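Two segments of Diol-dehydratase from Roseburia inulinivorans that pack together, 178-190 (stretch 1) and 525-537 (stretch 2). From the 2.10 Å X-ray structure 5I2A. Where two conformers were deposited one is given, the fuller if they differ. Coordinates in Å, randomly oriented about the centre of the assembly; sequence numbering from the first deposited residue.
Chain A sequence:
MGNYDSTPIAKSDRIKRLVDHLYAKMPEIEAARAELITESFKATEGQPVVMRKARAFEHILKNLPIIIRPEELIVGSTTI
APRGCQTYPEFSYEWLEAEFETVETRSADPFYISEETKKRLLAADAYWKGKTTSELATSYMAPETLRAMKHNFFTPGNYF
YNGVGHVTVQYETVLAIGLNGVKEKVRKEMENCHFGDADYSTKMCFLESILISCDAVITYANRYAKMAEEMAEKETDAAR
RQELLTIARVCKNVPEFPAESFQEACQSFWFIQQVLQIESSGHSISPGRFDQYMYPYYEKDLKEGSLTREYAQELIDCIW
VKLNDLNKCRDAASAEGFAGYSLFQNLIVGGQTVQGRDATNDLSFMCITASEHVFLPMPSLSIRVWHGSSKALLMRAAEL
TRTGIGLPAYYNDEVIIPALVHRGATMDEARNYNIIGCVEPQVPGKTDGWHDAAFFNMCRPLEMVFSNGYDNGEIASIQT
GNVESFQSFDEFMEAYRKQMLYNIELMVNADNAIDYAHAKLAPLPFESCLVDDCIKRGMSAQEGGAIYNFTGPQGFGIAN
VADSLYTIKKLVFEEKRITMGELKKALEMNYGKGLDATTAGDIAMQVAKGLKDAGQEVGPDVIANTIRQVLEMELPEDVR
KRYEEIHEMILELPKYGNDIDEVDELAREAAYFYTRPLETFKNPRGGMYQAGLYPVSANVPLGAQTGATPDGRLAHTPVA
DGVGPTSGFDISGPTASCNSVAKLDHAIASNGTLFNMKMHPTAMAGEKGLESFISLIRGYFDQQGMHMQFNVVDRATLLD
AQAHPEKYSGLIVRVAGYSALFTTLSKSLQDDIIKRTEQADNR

Stretch 1 178-190: GLNGVKEKVRKEM
Stretch 2 (525-537) PFESCLVDDCIKR

A helix can dock against a segment that changes course by presenting one stripe of side chains and letting water settle the polar accounts. Residues 178-190 and 525-537 of this diol-dehydratase are a compact example: 461 Å² is buried, both sides summed, and no direct hydrogen bond crosses the contact. The first stretch is helical from Leu179 on, kinked at its start, where Gly178 has phi/psi 73/169, with i to i-4 bonds running from Val182 N to Gly178 O (3.1 Å) through Met190 N to Val186 O (2.9 Å). Its contacting residues, Leu179, Val182, Lys185, Val186 and Glu189, recur mostly at intervals of three, with Lys185 and Val186 adjacent, and so line one side.

The second stretch opens as a helix at Pro525 (phi/psi -66/-33), whose O accepts from Cys529 N at 3.1 Å. Phe526 (chi1 t, chi2 64°) leaves the backbone sideways, but its ring reaches across, and Leu179 (m, t) meets it at the ring edge, CD2 to CE1 3.9 Å. Cys529 (p) points toward the helix where the backbones come abreast, its CA 7.6 Å from the CA of Val182. Its small side chain suits this spacing: SG lies 3.9 Å from CG1 of Val182 (t). Leu530 (m, t; phi/psi -98/17) extends the apolar patch, with CD2 4.1 Å from Val182 CG2.

The chain now leaves helical geometry. Val531 (-132/122) turns its side chain away, and Asp532 (-65/140; chi1 m) precedes a cis peptide bond to Asp533 (-118/45). Lys185, extended with all four chi angles t, brings NZ to 4.1 Å from Asp532 OD1, beyond a salt bridge. Water fills the gap: one molecule accepts from Lys185 NZ (3.2 Å) and donates to Asp532 OD1 (2.7 Å), while a second accepts from NZ (2.9 Å) and donates to Cys529 O (2.9 Å). A long, flexible amine at an exposed margin suits such bridging.

Asp533 occupies the N-cap position without a capping side-chain bond, and helix resumes at Cys534 (-60/-44). Ile535 (m, t) points toward the first helix and has the largest covered area, 104 Å². Ile535 CA is 6.5 Å from Val186 CA; Ile535 CD1 lies 3.9 Å from Val186 CG2 (t) and 4.0 Å from Lys185 CE, so the lysine's methylenes also serve the apolar contact. Glu189 (t, p) packs its CB 3.8 Å from Ile535 CG2. Finally, Lys536 (t, t, m, t) leads its end away from the contact; its NZ forms a long salt bridge with Asp533 OD1 (3.8 Å), within its own stretch.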

# COMPACT_ATOMS: atom_id res chain seq x y z
N GLY A 178 26.56 -14.89 9.92
CA GLY A 178 25.77 -14.52 11.08
C GLY A 178 24.74 -13.45 10.78
O GLY A 178 24.75 -12.85 9.70
N LEU A 179 23.82 -13.20 11.72
CA LEU A 179 22.90 -12.09 11.57
C LEU A 179 23.68 -10.78 11.66
O LEU A 179 23.25 -9.76 11.14
CB LEU A 179 21.79 -12.14 12.63
CG LEU A 179 20.82 -13.32 12.47
CD1 LEU A 179 19.69 -13.25 13.47
CD2 LEU A 179 20.28 -13.41 11.04
N ASN A 180 24.85 -10.81 12.29
CA ASN A 180 25.72 -9.65 12.28
C ASN A 180 26.12 -9.31 10.86
O ASN A 180 26.10 -8.16 10.46
CB ASN A 180 26.96 -9.90 13.13
CG ASN A 180 27.79 -8.66 13.28
OD1 ASN A 180 27.38 -7.71 13.94
ND2 ASN A 180 28.97 -8.66 12.67
N GLY A 181 26.47 -10.34 10.09
CA GLY A 181 26.78 -10.18 8.69
C GLY A 181 25.60 -9.70 7.86
O GLY A 181 25.78 -8.92 6.93
N VAL A 182 24.40 -10.20 8.16
CA VAL A 182 23.22 -9.76 7.42
C VAL A 182 22.98 -8.27 7.67
O VAL A 182 22.72 -7.52 6.74
CB VAL A 182 21.97 -10.60 7.79
CG1 VAL A 182 20.71 -9.99 7.17
CG2 VAL A 182 22.16 -12.04 7.32
N LYS A 183 23.10 -7.85 8.93
CA LYS A 183 22.94 -6.44 9.28
C LYS A 183 23.95 -5.57 8.54
O LYS A 183 23.61 -4.49 8.04
CB LYS A 183 23.09 -6.23 10.78
CG LYS A 183 21.94 -6.77 11.58
CD LYS A 183 21.97 -6.25 13.00
CE LYS A 183 23.16 -6.77 13.77
NZ LYS A 183 23.26 -6.13 15.12
N GLU A 184 25.18 -6.06 8.43
CA GLU A 184 26.20 -5.30 7.72
C GLU A 184 25.86 -5.18 6.24
O GLU A 184 26.11 -4.15 5.63
CB GLU A 184 27.58 -5.94 7.90
CG GLU A 184 28.73 -4.96 7.64
CD GLU A 184 28.39 -3.51 8.03
OE1 GLU A 184 28.16 -3.25 9.24
OE2 GLU A 184 28.33 -2.64 7.12
N LYS A 185 25.31 -6.23 5.67
CA LYS A 185 24.83 -6.20 4.29
C LYS A 185 23.73 -5.13 4.14
O LYS A 185 23.70 -4.38 3.18
CB LYS A 185 24.31 -7.57 3.90
CG LYS A 185 23.81 -7.78 2.48
CD LYS A 185 23.60 -9.29 2.28
CE LYS A 185 22.76 -9.64 1.06
NZ LYS A 185 22.52 -11.11 1.01
N VAL A 186 22.84 -5.07 5.12
CA VAL A 186 21.77 -4.09 5.12
C VAL A 186 22.34 -2.68 5.19
O VAL A 186 21.97 -1.81 4.40
CB VAL A 186 20.79 -4.34 6.27
CG1 VAL A 186 19.81 -3.16 6.44
CG2 VAL A 186 20.05 -5.64 6.04
N ARG A 187 23.26 -2.46 6.13
CA ARG A 187 23.86 -1.15 6.30
C ARG A 187 24.63 -0.72 5.06
O ARG A 187 24.61 0.44 4.69
CB ARG A 187 24.76 -1.13 7.54
CG ARG A 187 23.95 -1.31 8.81
CD ARG A 187 24.65 -0.80 10.06
NE ARG A 187 23.74 -0.80 11.20
CZ ARG A 187 23.66 -1.78 12.09
NH1 ARG A 187 24.44 -2.85 11.97
NH2 ARG A 187 22.81 -1.70 13.10
N LYS A 188 25.27 -1.67 4.40
CA LYS A 188 25.96 -1.35 3.16
C LYS A 188 24.96 -0.94 2.06
O LYS A 188 25.24 -0.03 1.28
CB LYS A 188 26.81 -2.51 2.67
CG LYS A 188 27.83 -2.08 1.63
CD LYS A 188 29.22 -1.93 2.26
CE LYS A 188 30.11 -0.95 1.50
NZ LYS A 188 30.02 0.45 2.01
N GLU A 189 23.79 -1.58 2.01
CA GLU A 189 22.79 -1.19 1.01
C GLU A 189 22.21 0.19 1.34
O GLU A 189 21.91 0.98 0.45
CB GLU A 189 21.68 -2.22 0.91
CG GLU A 189 20.61 -1.87 -0.11
CD GLU A 189 21.17 -1.83 -1.52
OE1 GLU A 189 22.11 -2.59 -1.82
OE2 GLU A 189 20.67 -1.02 -2.33
N MET A 190 22.07 0.48 2.64
CA MET A 190 21.59 1.80 3.07
C MET A 190 22.44 2.94 2.51
O MET A 190 21.92 4.02 2.21
CB MET A 190 21.59 1.87 4.59
CG MET A 190 20.45 1.11 5.23
SD MET A 190 20.54 1.26 7.02
CE MET A 190 18.91 0.66 7.49
N PRO A 525 9.85 -8.69 7.43
CA PRO A 525 11.24 -8.28 7.25
C PRO A 525 12.24 -9.38 7.58
O PRO A 525 13.27 -9.41 6.91
CB PRO A 525 11.40 -7.09 8.20
CG PRO A 525 10.17 -7.08 9.04
CD PRO A 525 9.10 -7.78 8.31
N PHE A 526 11.97 -10.27 8.54
CA PHE A 526 13.01 -11.25 8.85
C PHE A 526 13.12 -12.35 7.79
O PHE A 526 14.21 -12.63 7.29
CB PHE A 526 12.84 -11.90 10.24
CG PHE A 526 14.05 -12.71 10.63
CD1 PHE A 526 15.28 -12.08 10.82
CD2 PHE A 526 13.98 -14.10 10.72
CE1 PHE A 526 16.42 -12.81 11.13
CE2 PHE A 526 15.12 -14.84 11.05
CZ PHE A 526 16.35 -14.19 11.24
N GLU A 527 12.00 -12.97 7.43
CA GLU A 527 12.01 -13.92 6.32
C GLU A 527 12.57 -13.27 5.04
O GLU A 527 13.37 -13.88 4.32
CB GLU A 527 10.62 -14.48 6.07
CG GLU A 527 10.57 -15.64 5.07
CD GLU A 527 10.34 -15.19 3.64
OE1 GLU A 527 9.94 -14.02 3.43
OE2 GLU A 527 10.54 -16.01 2.72
N SER A 528 12.20 -12.03 4.77
CA SER A 528 12.64 -11.36 3.53
C SER A 528 14.15 -11.15 3.46
O SER A 528 14.75 -11.28 2.39
CB SER A 528 11.93 -10.01 3.35
OG SER A 528 10.54 -10.17 3.15
N CYS A 529 14.78 -10.85 4.59
CA CYS A 529 16.19 -10.49 4.55
C CYS A 529 17.04 -11.70 4.20
O CYS A 529 18.18 -11.55 3.77
CB CYS A 529 16.66 -9.87 5.88
SG CYS A 529 16.93 -10.98 7.30
N LEU A 530 16.48 -12.89 4.37
CA LEU A 530 17.19 -14.12 4.02
C LEU A 530 16.81 -14.66 2.63
O LEU A 530 17.07 -15.82 2.30
CB LEU A 530 16.95 -15.17 5.10
CG LEU A 530 17.31 -14.73 6.52
CD1 LEU A 530 17.03 -15.85 7.50
CD2 LEU A 530 18.78 -14.29 6.57
N VAL A 531 16.17 -13.82 1.81
CA VAL A 531 15.79 -14.20 0.45
C VAL A 531 16.22 -13.11 -0.55
O VAL A 531 15.78 -11.97 -0.41
CB VAL A 531 14.26 -14.42 0.33
CG1 VAL A 531 13.86 -14.69 -1.13
CG2 VAL A 531 13.77 -15.54 1.24
N ASP A 532 17.04 -13.45 -1.55
CA ASP A 532 17.36 -12.50 -2.62
C ASP A 532 16.09 -12.20 -3.43
O ASP A 532 15.33 -13.13 -3.72
CB ASP A 532 18.41 -13.04 -3.58
CG ASP A 532 19.74 -13.35 -2.90
OD1 ASP A 532 20.02 -12.83 -1.81
OD2 ASP A 532 20.50 -14.12 -3.51
N ASP A 533 15.86 -10.96 -3.84
CA ASP A 533 16.77 -9.82 -3.70
C ASP A 533 16.16 -8.72 -2.85
O ASP A 533 16.20 -7.54 -3.22
CB ASP A 533 17.10 -9.23 -5.08
CG ASP A 533 18.53 -9.50 -5.52
OD1 ASP A 533 19.41 -9.68 -4.65
OD2 ASP A 533 18.76 -9.53 -6.74
N CYS A 534 15.56 -9.10 -1.73
CA CYS A 534 14.75 -8.16 -0.97
C CYS A 534 15.55 -6.95 -0.48
O CYS A 534 15.10 -5.81 -0.60
CB CYS A 534 14.09 -8.90 0.19
SG CYS A 534 12.94 -10.17 -0.39
N ILE A 535 16.74 -7.19 0.04
CA ILE A 535 17.57 -6.12 0.58
C ILE A 535 17.91 -5.09 -0.49
O ILE A 535 17.71 -3.90 -0.32
CB ILE A 535 18.86 -6.69 1.22
CG1 ILE A 535 18.53 -7.29 2.59
CG2 ILE A 535 19.94 -5.61 1.35
CD1 ILE A 535 19.61 -8.19 3.13
N LYS A 536 18.39 -5.57 -1.63
CA LYS A 536 18.76 -4.70 -2.74
C LYS A 536 17.56 -3.94 -3.32
O LYS A 536 17.68 -2.78 -3.68
CB LYS A 536 19.44 -5.53 -3.82
CG LYS A 536 19.93 -4.74 -5.02
CD LYS A 536 20.64 -5.68 -5.99
CE LYS A 536 21.72 -6.48 -5.26
NZ LYS A 536 22.29 -7.58 -6.08
N ARG A 537 16.41 -4.59 -3.41
CA ARG A 537 15.24 -3.95 -4.00
C ARG A 537 14.53 -3.05 -3.00
O ARG A 537 13.75 -2.20 -3.38
CB ARG A 537 14.26 -4.99 -4.54
CG ARG A 537 14.83 -5.76 -5.73
CD ARG A 537 13.87 -6.83 -6.23
NE ARG A 537 14.43 -7.54 -7.37
CZ ARG A 537 13.84 -8.55 -7.98
NH1 ARG A 537 12.64 -8.98 -7.58
NH2 ARG A 537 14.43 -9.13 -9.01
O HOH W 1 20.63 -12.50 2.66
O HOH W 2 19.75 -10.56 -0.39